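Local coordinates for packaging enzyme P4 (Pseudomonas phage phi6, PDB 4BLO), which hydrolyses nucleoside triphosphates and probably works as a hexameric RecA-like motor that packages viral RNA into the phage procapsid, at residues R141-G149 with T160-M170; M170-A179 with L219-M229. All coordinates share one frame; numbering follows the deposited sequence.

Contact 1 of 2, residues R141-G149 with T160-M170; sequences RPDVLIRWG and TAVHISTLDEM
Leu145 O accepts the amide of Val162 at 2.8 Å, one of four backbone bonds that join strands 144-147 and 161-163 as parallel neighbours at the edge of the RecA-like sheet within this chain. Leu145 N gives to Thr160 O, and Arg147 repeats the double role, its N bonding Val162 O at 3.0 Å and its O receiving the longer bond from Ile164 N. Beyond the last of these bonds, a side chain takes over: Trp148 NE1 reaches Ser165 O at 2.9 Å, nearly straight at 169°. The oxygen lies in the indole plane, yet the N-H meets it from above the carbonyl plane.

Ser165 also begins the turn into helix 167-179, where Glu169 OE1 receives Ser165 N, Ser165 OG and Thr166 N. Glu169 N returns a bond to Thr166 OG1, 3.2 Å away, completing a capping box. On the sheet face with Leu145, the CB of Arg147 packs beside His163 CD2; its guanidinium goes on to salt bridges with Asp156 and with Glu153 of the ADP pocket.

On the face with Ile146 and Val162 the contact is apolar. Ile146 CG1 lies alongside Val162 CG1, and its CG2 meets Ile164 CG1. With CG1 between backbone N and carbonyl carbon (chi1 65°), Ile164 holds CD1 over the five-membered ring of Trp148, 3.6 Å from its centroid in a CH-pi contact.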
ATOM      1  N   ARG L 141      -4.629  33.361  25.717  1.00 50.61           N
ATOM      2  CA  ARG L 141      -5.796  33.525  26.653  1.00 50.67           C
ATOM      3  C   ARG L 141      -7.159  33.323  25.925  1.00 51.50           C
ATOM      4  O   ARG L 141      -7.905  34.306  25.813  1.00 54.50           O
ATOM      5  CB  ARG L 141      -5.749  34.974  27.251  1.00 56.23           C
ATOM      6  CG  ARG L 141      -4.403  35.469  27.791  1.00 73.74           C
ATOM      7  CD  ARG L 141      -4.099  35.049  29.223  1.00 87.68           C
ATOM      8  NE  ARG L 141      -4.891  35.734  30.248  1.00102.86           N
ATOM      9  CZ  ARG L 141      -6.078  35.322  30.699  1.00123.83           C
ATOM     10  NH1 ARG L 141      -6.666  34.256  30.167  1.00112.74           N
ATOM     11  NH2 ARG L 141      -6.690  35.983  31.671  1.00115.92           N
ATOM     12  N   PRO L 142      -7.516  32.116  25.430  1.00 42.04           N
ATOM     13  CA  PRO L 142      -8.821  31.951  24.742  1.00 40.65           C
ATOM     14  C   PRO L 142     -10.038  31.973  25.664  1.00 42.45           C
ATOM     15  O   PRO L 142      -9.907  31.627  26.830  1.00 41.06           O
ATOM     16  CB  PRO L 142      -8.703  30.601  24.074  1.00 40.71           C
ATOM     17  CG  PRO L 142      -7.406  30.047  24.560  1.00 44.25           C
ATOM     18  CD  PRO L 142      -6.744  30.863  25.497  1.00 41.02           C
ATOM     19  N   ASP L 143     -11.214  32.367  25.127  1.00 38.40           N
ATOM     20  CA  ASP L 143     -12.457  32.412  25.896  1.00 38.78           C
ATOM     21  C   ASP L 143     -12.961  30.990  26.181  1.00 39.95           C
ATOM     22  O   ASP L 143     -13.382  30.705  27.298  1.00 38.76           O
ATOM     23  CB  ASP L 143     -13.559  33.238  25.195  1.00 41.71           C
ATOM     24  CG  ASP L 143     -13.187  34.660  24.815  1.00 57.42           C
ATOM     25  OD1 ASP L 143     -12.242  35.213  25.415  1.00 59.65           O
ATOM     26  OD2 ASP L 143     -13.850  35.223  23.918  1.00 64.13           O
ATOM     27  N   VAL L 144     -12.921  30.118  25.167  1.00 36.68           N
ATOM     28  CA  VAL L 144     -13.340  28.718  25.254  1.00 36.61           C
ATOM     29  C   VAL L 144     -12.146  27.836  24.834  1.00 38.04           C
ATOM     30  O   VAL L 144     -11.594  28.025  23.754  1.00 39.37           O
ATOM     31  CB  VAL L 144     -14.619  28.463  24.392  1.00 41.27           C
ATOM     32  CG1 VAL L 144     -15.015  26.990  24.406  1.00 39.92           C
ATOM     33  CG2 VAL L 144     -15.791  29.329  24.865  1.00 43.34           C
ATOM     34  N   LEU L 145     -11.752  26.893  25.688  1.00 31.84           N
ATOM     35  CA  LEU L 145     -10.650  25.979  25.407  1.00 30.11           C
ATOM     36  C   LEU L 145     -11.178  24.558  25.202  1.00 33.63           C
ATOM     37  O   LEU L 145     -11.557  23.893  26.169  1.00 34.15           O
ATOM     38  CB  LEU L 145      -9.575  26.024  26.525  1.00 29.95           C
ATOM     39  CG  LEU L 145      -8.450  24.957  26.490  1.00 33.36           C
ATOM     40  CD1 LEU L 145      -7.469  25.179  25.346  1.00 31.40           C
ATOM     41  CD2 LEU L 145      -7.721  24.907  27.809  1.00 38.19           C
ATOM     42  N   ILE L 146     -11.215  24.109  23.925  1.00 28.25           N
ATOM     43  CA  ILE L 146     -11.640  22.762  23.562  1.00 26.99           C
ATOM     44  C   ILE L 146     -10.452  21.859  23.765  1.00 29.04           C
ATOM     45  O   ILE L 146      -9.373  22.117  23.216  1.00 27.14           O
ATOM     46  CB  ILE L 146     -12.213  22.662  22.123  1.00 29.66           C
ATOM     47  CG1 ILE L 146     -13.463  23.559  21.934  1.00 30.74           C
ATOM     48  CG2 ILE L 146     -12.483  21.181  21.721  1.00 28.43           C
ATOM     49  CD1 ILE L 146     -13.844  23.734  20.504  1.00 33.11           C
ATOM     50  N   ARG L 147     -10.637  20.822  24.597  1.00 26.28           N
ATOM     51  CA  ARG L 147      -9.579  19.862  24.878  1.00 24.98           C
ATOM     52  C   ARG L 147      -9.934  18.528  24.229  1.00 30.21           C
ATOM     53  O   ARG L 147     -11.009  17.963  24.479  1.00 32.19           O
ATOM     54  CB  ARG L 147      -9.301  19.763  26.368  1.00 22.58           C
ATOM     55  CG  ARG L 147      -8.397  20.881  26.840  1.00 22.69           C
ATOM     56  CD  ARG L 147      -7.270  20.325  27.704  1.00 26.63           C
ATOM     57  NE  ARG L 147      -5.944  20.440  27.087  1.00 26.23           N
ATOM     58  CZ  ARG L 147      -4.875  19.722  27.440  1.00 45.50           C
ATOM     59  NH1 ARG L 147      -4.970  18.784  28.374  1.00 23.77           N
ATOM     60  NH2 ARG L 147      -3.713  19.908  26.831  1.00 48.40           N
ATOM     61  N   TRP L 148      -9.055  18.076  23.320  1.00 26.71           N
ATOM     62  CA  TRP L 148      -9.276  16.867  22.535  1.00 27.12           C
ATOM     63  C   TRP L 148      -7.953  16.100  22.354  1.00 33.09           C
ATOM     64  O   TRP L 148      -6.940  16.698  21.988  1.00 33.60           O
ATOM     65  CB  TRP L 148      -9.884  17.297  21.188  1.00 25.81           C
ATOM     66  CG  TRP L 148     -10.519  16.230  20.356  1.00 27.94           C
ATOM     67  CD1 TRP L 148     -11.273  15.175  20.790  1.00 31.61           C
ATOM     68  CD2 TRP L 148     -10.570  16.198  18.921  1.00 27.76           C
ATOM     69  NE1 TRP L 148     -11.723  14.444  19.712  1.00 30.79           N
ATOM     70  CE2 TRP L 148     -11.313  15.054  18.553  1.00 31.68           C
ATOM     71  CE3 TRP L 148     -10.020  17.006  17.905  1.00 28.33           C
ATOM     72  CZ2 TRP L 148     -11.536  14.706  17.217  1.00 30.99           C
ATOM     73  CZ3 TRP L 148     -10.228  16.646  16.581  1.00 29.53           C
ATOM     74  CH2 TRP L 148     -10.963  15.501  16.247  1.00 30.51           C
ATOM     75  N   GLY L 149      -7.978  14.798  22.655  1.00 30.17           N
ATOM     76  CA  GLY L 149      -6.851  13.879  22.498  1.00 30.27           C
ATOM     77  C   GLY L 149      -5.529  14.327  23.086  1.00 34.78           C
ATOM     78  O   GLY L 149      -4.470  14.132  22.479  1.00 33.42           O
ATOM     79  N   THR L 160     -12.824  27.123  31.559  1.00 51.47           N
ATOM     80  CA  THR L 160     -12.911  27.473  30.136  1.00 49.63           C
ATOM     81  C   THR L 160     -12.826  26.191  29.302  1.00 50.22           C
ATOM     82  O   THR L 160     -13.241  26.193  28.151  1.00 48.45           O
ATOM     83  CB  THR L 160     -11.803  28.483  29.721  1.00 54.77           C
ATOM     84  OG1 THR L 160     -10.516  27.977  30.076  1.00 55.49           O
ATOM     85  CG2 THR L 160     -11.993  29.862  30.315  1.00 53.26           C
ATOM     86  N   ALA L 161     -12.272  25.102  29.894  1.00 47.46           N
ATOM     87  CA  ALA L 161     -12.061  23.803  29.254  1.00 46.23           C
ATOM     88  C   ALA L 161     -13.370  23.048  28.996  1.00 49.99           C
ATOM     89  O   ALA L 161     -14.191  22.871  29.903  1.00 51.71           O
ATOM     90  CB  ALA L 161     -11.116  22.942  30.085  1.00 46.49           C
ATOM     91  N   VAL L 162     -13.540  22.599  27.743  1.00 43.11           N
ATOM     92  CA  VAL L 162     -14.685  21.808  27.280  1.00 41.39           C
ATOM     93  C   VAL L 162     -14.106  20.541  26.616  1.00 39.85           C
ATOM     94  O   VAL L 162     -13.413  20.618  25.594  1.00 37.10           O
ATOM     95  CB  VAL L 162     -15.697  22.606  26.398  1.00 44.89           C
ATOM     96  CG1 VAL L 162     -14.997  23.489  25.379  1.00 43.63           C
ATOM     97  CG2 VAL L 162     -16.730  21.695  25.738  1.00 44.78           C
ATOM     98  N   HIS L 163     -14.330  19.388  27.267  1.00 34.51           N
ATOM     99  CA  HIS L 163     -13.792  18.106  26.837  1.00 31.63           C
ATOM    100  C   HIS L 163     -14.716  17.411  25.858  1.00 36.53           C
ATOM    101  O   HIS L 163     -15.840  17.032  26.204  1.00 35.79           O
ATOM    102  CB  HIS L 163     -13.480  17.207  28.035  1.00 32.03           C
ATOM    103  CG  HIS L 163     -12.442  17.797  28.943  1.00 34.32           C
ATOM    104  ND1 HIS L 163     -12.796  18.514  30.085  1.00 36.42           N
ATOM    105  CD2 HIS L 163     -11.092  17.815  28.815  1.00 33.85           C
ATOM    106  CE1 HIS L 163     -11.653  18.916  30.622  1.00 34.78           C
ATOM    107  NE2 HIS L 163     -10.600  18.514  29.899  1.00 33.84           N
ATOM    108  N   ILE L 164     -14.222  17.264  24.613  1.00 34.49           N
ATOM    109  CA  ILE L 164     -14.922  16.587  23.527  1.00 35.43           C
ATOM    110  C   ILE L 164     -14.238  15.223  23.234  1.00 43.03           C
ATOM    111  O   ILE L 164     -13.155  14.926  23.766  1.00 43.93           O
ATOM    112  CB  ILE L 164     -15.035  17.486  22.261  1.00 38.21           C
ATOM    113  CG1 ILE L 164     -13.656  17.798  21.653  1.00 36.62           C
ATOM    114  CG2 ILE L 164     -15.836  18.769  22.546  1.00 40.97           C
ATOM    115  CD1 ILE L 164     -13.634  17.853  20.213  1.00 29.78           C
ATOM    116  N   SER L 165     -14.888  14.404  22.385  1.00 40.51           N
ATOM    117  CA  SER L 165     -14.439  13.080  21.974  1.00 39.18           C
ATOM    118  C   SER L 165     -14.440  12.911  20.453  1.00 43.42           C
ATOM    119  O   SER L 165     -13.592  12.175  19.957  1.00 44.65           O
ATOM    120  CB  SER L 165     -15.320  12.006  22.605  1.00 42.63           C
ATOM    121  OG  SER L 165     -16.642  11.990  22.088  1.00 52.74           O
ATOM    122  N   THR L 166     -15.385  13.562  19.713  1.00 38.33           N
ATOM    123  CA  THR L 166     -15.525  13.425  18.250  1.00 36.59           C
ATOM    124  C   THR L 166     -15.221  14.725  17.480  1.00 39.93           C
ATOM    125  O   THR L 166     -15.231  15.814  18.057  1.00 38.18           O
ATOM    126  CB  THR L 166     -16.937  12.896  17.850  1.00 38.99           C
ATOM    127  OG1 THR L 166     -17.909  13.948  17.805  1.00 39.27           O
ATOM    128  CG2 THR L 166     -17.423  11.748  18.724  1.00 34.34           C
ATOM    129  N   LEU L 167     -14.998  14.592  16.148  1.00 38.18           N
ATOM    130  CA  LEU L 167     -14.761  15.709  15.221  1.00 37.90           C
ATOM    131  C   LEU L 167     -16.044  16.547  15.086  1.00 42.71           C
ATOM    132  O   LEU L 167     -15.969  17.773  14.992  1.00 41.25           O
ATOM    133  CB  LEU L 167     -14.287  15.199  13.841  1.00 37.57           C
ATOM    134  CG  LEU L 167     -14.133  16.258  12.719  1.00 43.13           C
ATOM    135  CD1 LEU L 167     -13.047  17.277  13.037  1.00 42.41           C
ATOM    136  CD2 LEU L 167     -13.886  15.608  11.380  1.00 47.43           C
ATOM    137  N   ASP L 168     -17.218  15.867  15.107  1.00 41.23           N
ATOM    138  CA  ASP L 168     -18.545  16.485  15.060  1.00 42.10           C
ATOM    139  C   ASP L 168     -18.683  17.492  16.208  1.00 46.32           C
ATOM    140  O   ASP L 168     -19.064  18.642  15.962  1.00 47.03           O
ATOM    141  CB  ASP L 168     -19.653  15.417  15.146  1.00 45.23           C
ATOM    142  CG  ASP L 168     -19.778  14.469  13.974  1.00 51.94           C
ATOM    143  OD1 ASP L 168     -19.026  14.623  13.008  1.00 49.28           O
ATOM    144  OD2 ASP L 168     -20.605  13.551  14.046  1.00 61.39           O
ATOM    145  N   GLU L 169     -18.327  17.062  17.449  1.00 40.87           N
ATOM    146  CA  GLU L 169     -18.348  17.884  18.654  1.00 40.72           C
ATOM    147  C   GLU L 169     -17.432  19.106  18.507  1.00 44.47           C
ATOM    148  O   GLU L 169     -17.844  20.207  18.879  1.00 44.77           O
ATOM    149  CB  GLU L 169     -17.937  17.064  19.888  1.00 42.28           C
ATOM    150  CG  GLU L 169     -18.996  16.089  20.380  1.00 50.85           C
ATOM    151  CD  GLU L 169     -18.542  15.031  21.362  1.00 60.32           C
ATOM    152  OE1 GLU L 169     -17.342  15.026  21.722  1.00 68.72           O
ATOM    153  OE2 GLU L 169     -19.377  14.182  21.751  1.00 44.05           O
ATOM    154  N   MET L 170     -16.216  18.931  17.937  1.00 40.70           N
ATOM    155  CA  MET L 170     -15.269  20.033  17.747  1.00 39.78           C
ATOM    156  C   MET L 170     -15.871  21.139  16.889  1.00 44.76           C
ATOM    157  O   MET L 170     -15.840  22.304  17.288  1.00 45.73           O
ATOM    158  CB  MET L 170     -13.958  19.550  17.121  1.00 40.77           C
ATOM    159  CG  MET L 170     -12.845  20.561  17.268  1.00 44.26           C
ATOM    160  SD  MET L 170     -11.653  20.463  15.925  1.00 48.49           S
ATOM    161  CE  MET L 170     -12.579  21.253  14.592  1.00 45.56           C
TER

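Contact 2 of 2, residues M170-A179 with L219-M229; sequences MLIVCIGLGA and LFTQYDCSVVM
Phe220 and Cys225, which face Cys174 and Ala179 across this contact, are joined to each other by a bond of 2.8 Å from Cys225 N to Phe220 O. It lies in the turn that follows helix 208-222, where Asp224 takes a positive phi of 53° and the chain swings into strand 226-231. No hydrogen bond links the two segments themselves: in this part of the P-loop ATPase core, helix 167-179 lies on the sheet and against the end of helix 208-222 through apolar groups and sulfur.

Cys225 passes so near helix 167-179 that its CA lies 4.4 Å from the CA of Gly178, a residue with no side chain to hold them apart. Cys225 SG rests against the helix backbone, near Ala179 N and the carbonyl carbon of Gly178.

One turn back, Cys174 CB touches Phe220 CZ at 3.6 Å, while its SG meets Val227 CG1 and stands obliquely to the ring, a sulfur-aromatic contact. The ring is held between differing neighbours: Val227 CG2 sits over the centre of one face, and Ile175 CG1 meets the edge at CE1, 3.9 Å away. With CG1 anti to the carbonyl carbon (chi1 -62°), Ile175 leaves CG2 anti to the backbone N, 3.7 Å from Tyr223 CD2. Another turn back, Met170 CE lies 4.1 Å from Met229 SD, the two side chains crossing at about a right angle.

Helices 7-22 and 38-54 pack on Ile175 through Leu20 and Ile41, whereas Cys174 also leans on Val184 and Val186 of strand 184-187, the sheet neighbour of strand 226-231.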
ATOM      1  N   MET L 170     -16.216  18.931  17.937  1.00 40.70           N
ATOM      2  CA  MET L 170     -15.269  20.033  17.747  1.00 39.78           C
ATOM      3  C   MET L 170     -15.871  21.139  16.889  1.00 44.76           C
ATOM      4  O   MET L 170     -15.840  22.304  17.288  1.00 45.73           O
ATOM      5  CB  MET L 170     -13.958  19.550  17.121  1.00 40.77           C
ATOM      6  CG  MET L 170     -12.845  20.561  17.268  1.00 44.26           C
ATOM      7  SD  MET L 170     -11.653  20.463  15.925  1.00 48.49           S
ATOM      8  CE  MET L 170     -12.579  21.253  14.592  1.00 45.56           C
ATOM      9  N   LEU L 171     -16.439  20.770  15.731  1.00 39.59           N
ATOM     10  CA  LEU L 171     -17.055  21.707  14.799  1.00 38.72           C
ATOM     11  C   LEU L 171     -18.287  22.378  15.412  1.00 43.65           C
ATOM     12  O   LEU L 171     -18.461  23.577  15.208  1.00 43.92           O
ATOM     13  CB  LEU L 171     -17.406  21.013  13.477  1.00 38.26           C
ATOM     14  CG  LEU L 171     -16.211  20.491  12.655  1.00 40.66           C
ATOM     15  CD1 LEU L 171     -16.668  19.537  11.592  1.00 39.38           C
ATOM     16  CD2 LEU L 171     -15.421  21.630  12.033  1.00 43.85           C
ATOM     17  N   ILE L 172     -19.096  21.636  16.200  1.00 40.24           N
ATOM     18  CA  ILE L 172     -20.284  22.172  16.873  1.00 41.80           C
ATOM     19  C   ILE L 172     -19.881  23.340  17.790  1.00 46.51           C
ATOM     20  O   ILE L 172     -20.457  24.423  17.680  1.00 47.12           O
ATOM     21  CB  ILE L 172     -21.037  21.061  17.660  1.00 45.41           C
ATOM     22  CG1 ILE L 172     -21.840  20.167  16.714  1.00 46.52           C
ATOM     23  CG2 ILE L 172     -21.965  21.651  18.720  1.00 47.41           C
ATOM     24  CD1 ILE L 172     -22.286  18.870  17.330  1.00 46.32           C
ATOM     25  N   VAL L 173     -18.888  23.116  18.668  1.00 41.45           N
ATOM     26  CA  VAL L 173     -18.425  24.115  19.625  1.00 41.37           C
ATOM     27  C   VAL L 173     -17.710  25.262  18.896  1.00 44.45           C
ATOM     28  O   VAL L 173     -17.969  26.424  19.221  1.00 47.25           O
ATOM     29  CB  VAL L 173     -17.542  23.500  20.743  1.00 45.06           C
ATOM     30  CG1 VAL L 173     -17.262  24.522  21.845  1.00 45.94           C
ATOM     31  CG2 VAL L 173     -18.191  22.260  21.342  1.00 45.52           C
ATOM     32  N   CYS L 174     -16.852  24.945  17.903  1.00 37.19           N
ATOM     33  CA  CYS L 174     -16.103  25.942  17.135  1.00 36.36           C
ATOM     34  C   CYS L 174     -17.041  26.874  16.346  1.00 44.22           C
ATOM     35  O   CYS L 174     -16.945  28.091  16.513  1.00 45.31           O
ATOM     36  CB  CYS L 174     -15.088  25.271  16.216  1.00 34.45           C
ATOM     37  SG  CYS L 174     -13.560  24.754  17.049  1.00 36.10           S
ATOM     38  N   ILE L 175     -17.954  26.315  15.513  1.00 41.75           N
ATOM     39  CA  ILE L 175     -18.901  27.099  14.710  1.00 42.82           C
ATOM     40  C   ILE L 175     -19.961  27.752  15.619  1.00 49.41           C
ATOM     41  O   ILE L 175     -20.194  28.953  15.503  1.00 50.88           O
ATOM     42  CB  ILE L 175     -19.550  26.259  13.568  1.00 45.67           C
ATOM     43  CG1 ILE L 175     -18.479  25.751  12.579  1.00 43.45           C
ATOM     44  CG2 ILE L 175     -20.644  27.055  12.824  1.00 48.68           C
ATOM     45  CD1 ILE L 175     -18.857  24.472  11.822  1.00 46.75           C
ATOM     46  N   GLY L 176     -20.564  26.967  16.504  1.00 46.65           N
ATOM     47  CA  GLY L 176     -21.598  27.438  17.421  1.00 48.70           C
ATOM     48  C   GLY L 176     -21.211  28.627  18.266  1.00 53.29           C
ATOM     49  O   GLY L 176     -21.866  29.672  18.191  1.00 54.76           O
ATOM     50  N   LEU L 177     -20.135  28.489  19.062  1.00 48.66           N
ATOM     51  CA  LEU L 177     -19.672  29.554  19.962  1.00 49.36           C
ATOM     52  C   LEU L 177     -18.855  30.626  19.234  1.00 53.33           C
ATOM     53  O   LEU L 177     -18.958  31.805  19.586  1.00 54.04           O
ATOM     54  CB  LEU L 177     -18.874  28.995  21.152  1.00 48.22           C
ATOM     55  CG  LEU L 177     -19.608  28.004  22.082  1.00 53.42           C
ATOM     56  CD1 LEU L 177     -18.738  27.633  23.256  1.00 52.71           C
ATOM     57  CD2 LEU L 177     -20.913  28.586  22.617  1.00 57.16           C
ATOM     58  N   GLY L 178     -18.074  30.212  18.233  1.00 47.33           N
ATOM     59  CA  GLY L 178     -17.238  31.113  17.446  1.00 45.67           C
ATOM     60  C   GLY L 178     -18.027  32.152  16.683  1.00 48.78           C
ATOM     61  O   GLY L 178     -17.584  33.301  16.585  1.00 48.88           O
ATOM     62  N   ALA L 179     -19.215  31.749  16.152  1.00 44.90           N
ATOM     63  CA  ALA L 179     -20.127  32.608  15.388  1.00 45.82           C
ATOM     64  C   ALA L 179     -20.701  33.701  16.262  1.00 51.41           C
ATOM     65  O   ALA L 179     -20.865  34.828  15.792  1.00 52.99           O
ATOM     66  CB  ALA L 179     -21.250  31.789  14.771  1.00 46.84           C
ATOM     67  N   LEU L 219     -14.760  27.497   6.370  1.00 42.26           N
ATOM     68  CA  LEU L 219     -15.950  27.163   7.151  1.00 42.20           C
ATOM     69  C   LEU L 219     -16.119  28.204   8.277  1.00 47.86           C
ATOM     70  O   LEU L 219     -17.222  28.694   8.506  1.00 49.94           O
ATOM     71  CB  LEU L 219     -15.783  25.738   7.717  1.00 40.50           C
ATOM     72  CG  LEU L 219     -16.973  24.771   7.709  1.00 43.78           C
ATOM     73  CD1 LEU L 219     -17.626  24.658   6.351  1.00 43.42           C
ATOM     74  CD2 LEU L 219     -16.540  23.400   8.159  1.00 41.43           C
ATOM     75  N   PHE L 220     -15.007  28.606   8.916  1.00 42.48           N
ATOM     76  CA  PHE L 220     -15.012  29.624   9.969  1.00 41.42           C
ATOM     77  C   PHE L 220     -15.151  31.027   9.381  1.00 50.24           C
ATOM     78  O   PHE L 220     -15.778  31.874  10.019  1.00 53.68           O
ATOM     79  CB  PHE L 220     -13.757  29.532  10.843  1.00 40.21           C
ATOM     80  CG  PHE L 220     -13.621  28.244  11.625  1.00 38.82           C
ATOM     81  CD1 PHE L 220     -14.743  27.570  12.091  1.00 40.73           C
ATOM     82  CD2 PHE L 220     -12.369  27.732  11.935  1.00 38.98           C
ATOM     83  CE1 PHE L 220     -14.615  26.385  12.823  1.00 40.94           C
ATOM     84  CE2 PHE L 220     -12.242  26.554  12.680  1.00 40.58           C
ATOM     85  CZ  PHE L 220     -13.364  25.888  13.119  1.00 38.75           C
ATOM     86  N   THR L 221     -14.588  31.278   8.173  1.00 45.49           N
ATOM     87  CA  THR L 221     -14.680  32.584   7.501  1.00 46.59           C
ATOM     88  C   THR L 221     -16.140  32.878   7.139  1.00 53.98           C
ATOM     89  O   THR L 221     -16.603  34.002   7.323  1.00 57.56           O
ATOM     90  CB  THR L 221     -13.774  32.632   6.259  1.00 48.77           C
ATOM     91  OG1 THR L 221     -12.454  32.208   6.620  1.00 48.63           O
ATOM     92  CG2 THR L 221     -13.728  34.016   5.615  1.00 39.08           C
ATOM     93  N   GLN L 222     -16.866  31.855   6.669  1.00 48.63           N
ATOM     94  CA  GLN L 222     -18.269  31.938   6.289  1.00 48.28           C
ATOM     95  C   GLN L 222     -19.194  32.174   7.504  1.00 50.23           C
ATOM     96  O   GLN L 222     -20.235  32.822   7.344  1.00 51.09           O
ATOM     97  CB  GLN L 222     -18.677  30.648   5.583  1.00 48.55           C
ATOM     98  CG  GLN L 222     -19.659  30.892   4.460  1.00 74.84           C
ATOM     99  CD  GLN L 222     -19.628  29.764   3.464  1.00 97.11           C
ATOM    100  OE1 GLN L 222     -20.043  28.638   3.772  1.00 91.19           O
ATOM    101  NE2 GLN L 222     -19.151  30.046   2.246  1.00 85.63           N
ATOM    102  N   TYR L 223     -18.819  31.650   8.701  1.00 42.34           N
ATOM    103  CA  TYR L 223     -19.630  31.760   9.920  1.00 42.46           C
ATOM    104  C   TYR L 223     -19.052  32.776  10.943  1.00 48.25           C
ATOM    105  O   TYR L 223     -19.448  32.769  12.109  1.00 47.19           O
ATOM    106  CB  TYR L 223     -19.832  30.370  10.552  1.00 40.85           C
ATOM    107  CG  TYR L 223     -20.539  29.404   9.625  1.00 39.85           C
ATOM    108  CD1 TYR L 223     -21.752  29.734   9.037  1.00 42.42           C
ATOM    109  CD2 TYR L 223     -20.001  28.154   9.345  1.00 38.75           C
ATOM    110  CE1 TYR L 223     -22.395  28.858   8.166  1.00 41.32           C
ATOM    111  CE2 TYR L 223     -20.645  27.262   8.486  1.00 39.44           C
ATOM    112  CZ  TYR L 223     -21.849  27.612   7.910  1.00 45.47           C
ATOM    113  OH  TYR L 223     -22.493  26.727   7.072  1.00 47.44           O
ATOM    114  N   ASP L 224     -18.166  33.683  10.475  1.00 46.34           N
ATOM    115  CA  ASP L 224     -17.526  34.783  11.213  1.00 46.58           C
ATOM    116  C   ASP L 224     -16.822  34.335  12.507  1.00 49.31           C
ATOM    117  O   ASP L 224     -16.813  35.081  13.498  1.00 49.37           O
ATOM    118  CB  ASP L 224     -18.538  35.901  11.527  1.00 51.08           C
ATOM    119  CG  ASP L 224     -19.309  36.464  10.349  1.00 65.96           C
ATOM    120  OD1 ASP L 224     -18.747  36.492   9.222  1.00 67.28           O
ATOM    121  OD2 ASP L 224     -20.446  36.943  10.565  1.00 73.49           O
ATOM    122  N   CYS L 225     -16.214  33.127  12.482  1.00 44.45           N
ATOM    123  CA  CYS L 225     -15.487  32.537  13.616  1.00 42.52           C
ATOM    124  C   CYS L 225     -14.002  32.875  13.542  1.00 43.78           C
ATOM    125  O   CYS L 225     -13.422  32.921  12.450  1.00 42.30           O
ATOM    126  CB  CYS L 225     -15.673  31.022  13.664  1.00 41.33           C
ATOM    127  SG  CYS L 225     -17.393  30.463  13.713  1.00 46.42           S
ATOM    128  N   SER L 226     -13.383  33.031  14.711  1.00 38.80           N
ATOM    129  CA  SER L 226     -11.947  33.205  14.885  1.00 37.21           C
ATOM    130  C   SER L 226     -11.476  32.076  15.820  1.00 37.14           C
ATOM    131  O   SER L 226     -11.637  32.165  17.043  1.00 37.07           O
ATOM    132  CB  SER L 226     -11.615  34.588  15.427  1.00 42.83           C
ATOM    133  OG  SER L 226     -10.211  34.787  15.406  1.00 51.61           O
ATOM    134  N   VAL L 227     -10.972  30.985  15.223  1.00 30.19           N
ATOM    135  CA  VAL L 227     -10.528  29.793  15.933  1.00 28.40           C
ATOM    136  C   VAL L 227      -9.004  29.603  15.796  1.00 31.01           C
ATOM    137  O   VAL L 227      -8.435  29.841  14.738  1.00 30.67           O
ATOM    138  CB  VAL L 227     -11.320  28.543  15.427  1.00 29.67           C
ATOM    139  CG1 VAL L 227     -10.872  27.246  16.122  1.00 28.36           C
ATOM    140  CG2 VAL L 227     -12.832  28.738  15.568  1.00 29.98           C
ATOM    141  N   VAL L 228      -8.363  29.171  16.890  1.00 29.23           N
ATOM    142  CA  VAL L 228      -6.949  28.799  16.969  1.00 28.60           C
ATOM    143  C   VAL L 228      -6.888  27.286  17.219  1.00 31.15           C
ATOM    144  O   VAL L 228      -7.356  26.823  18.253  1.00 31.37           O
ATOM    145  CB  VAL L 228      -6.162  29.599  18.056  1.00 32.07           C
ATOM    146  CG1 VAL L 228      -4.783  28.969  18.346  1.00 30.30           C
ATOM    147  CG2 VAL L 228      -6.023  31.066  17.659  1.00 32.96           C
ATOM    148  N   MET L 229      -6.325  26.530  16.287  1.00 28.41           N
ATOM    149  CA  MET L 229      -6.171  25.073  16.433  1.00 28.78           C
ATOM    150  C   MET L 229      -4.709  24.723  16.597  1.00 30.05           C
ATOM    151  O   MET L 229      -3.896  25.169  15.782  1.00 28.26           O
ATOM    152  CB  MET L 229      -6.753  24.310  15.224  1.00 31.14           C
ATOM    153  CG  MET L 229      -8.234  24.506  15.043  1.00 36.13           C
ATOM    154  SD  MET L 229      -8.983  23.215  14.028  1.00 41.07           S
ATOM    155  CE  MET L 229      -8.120  23.442  12.510  1.00 38.37           C
TER

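Read from the N terminus, the two contacts follow in series and neither nests in the other. Contact 1 closes first, bringing strand 161-163 beside strand 144-147 across a ten-residue connection that holds neither helix nor strand. The chain then enters helix 167-179, and Met170 belongs to both contacts. Contact 2 closes a wider loop, which includes strand 184-187 and most of helix 208-222, before strand 226-231 returns beneath the same helix. Strand 184-187 lies between strands 144-147 and 226-231 in the sheet, and helix 167-179 packs on all three. The contacts meet directly where Ile146 CD1 packs on Cys174 SG, 3.6 Å away.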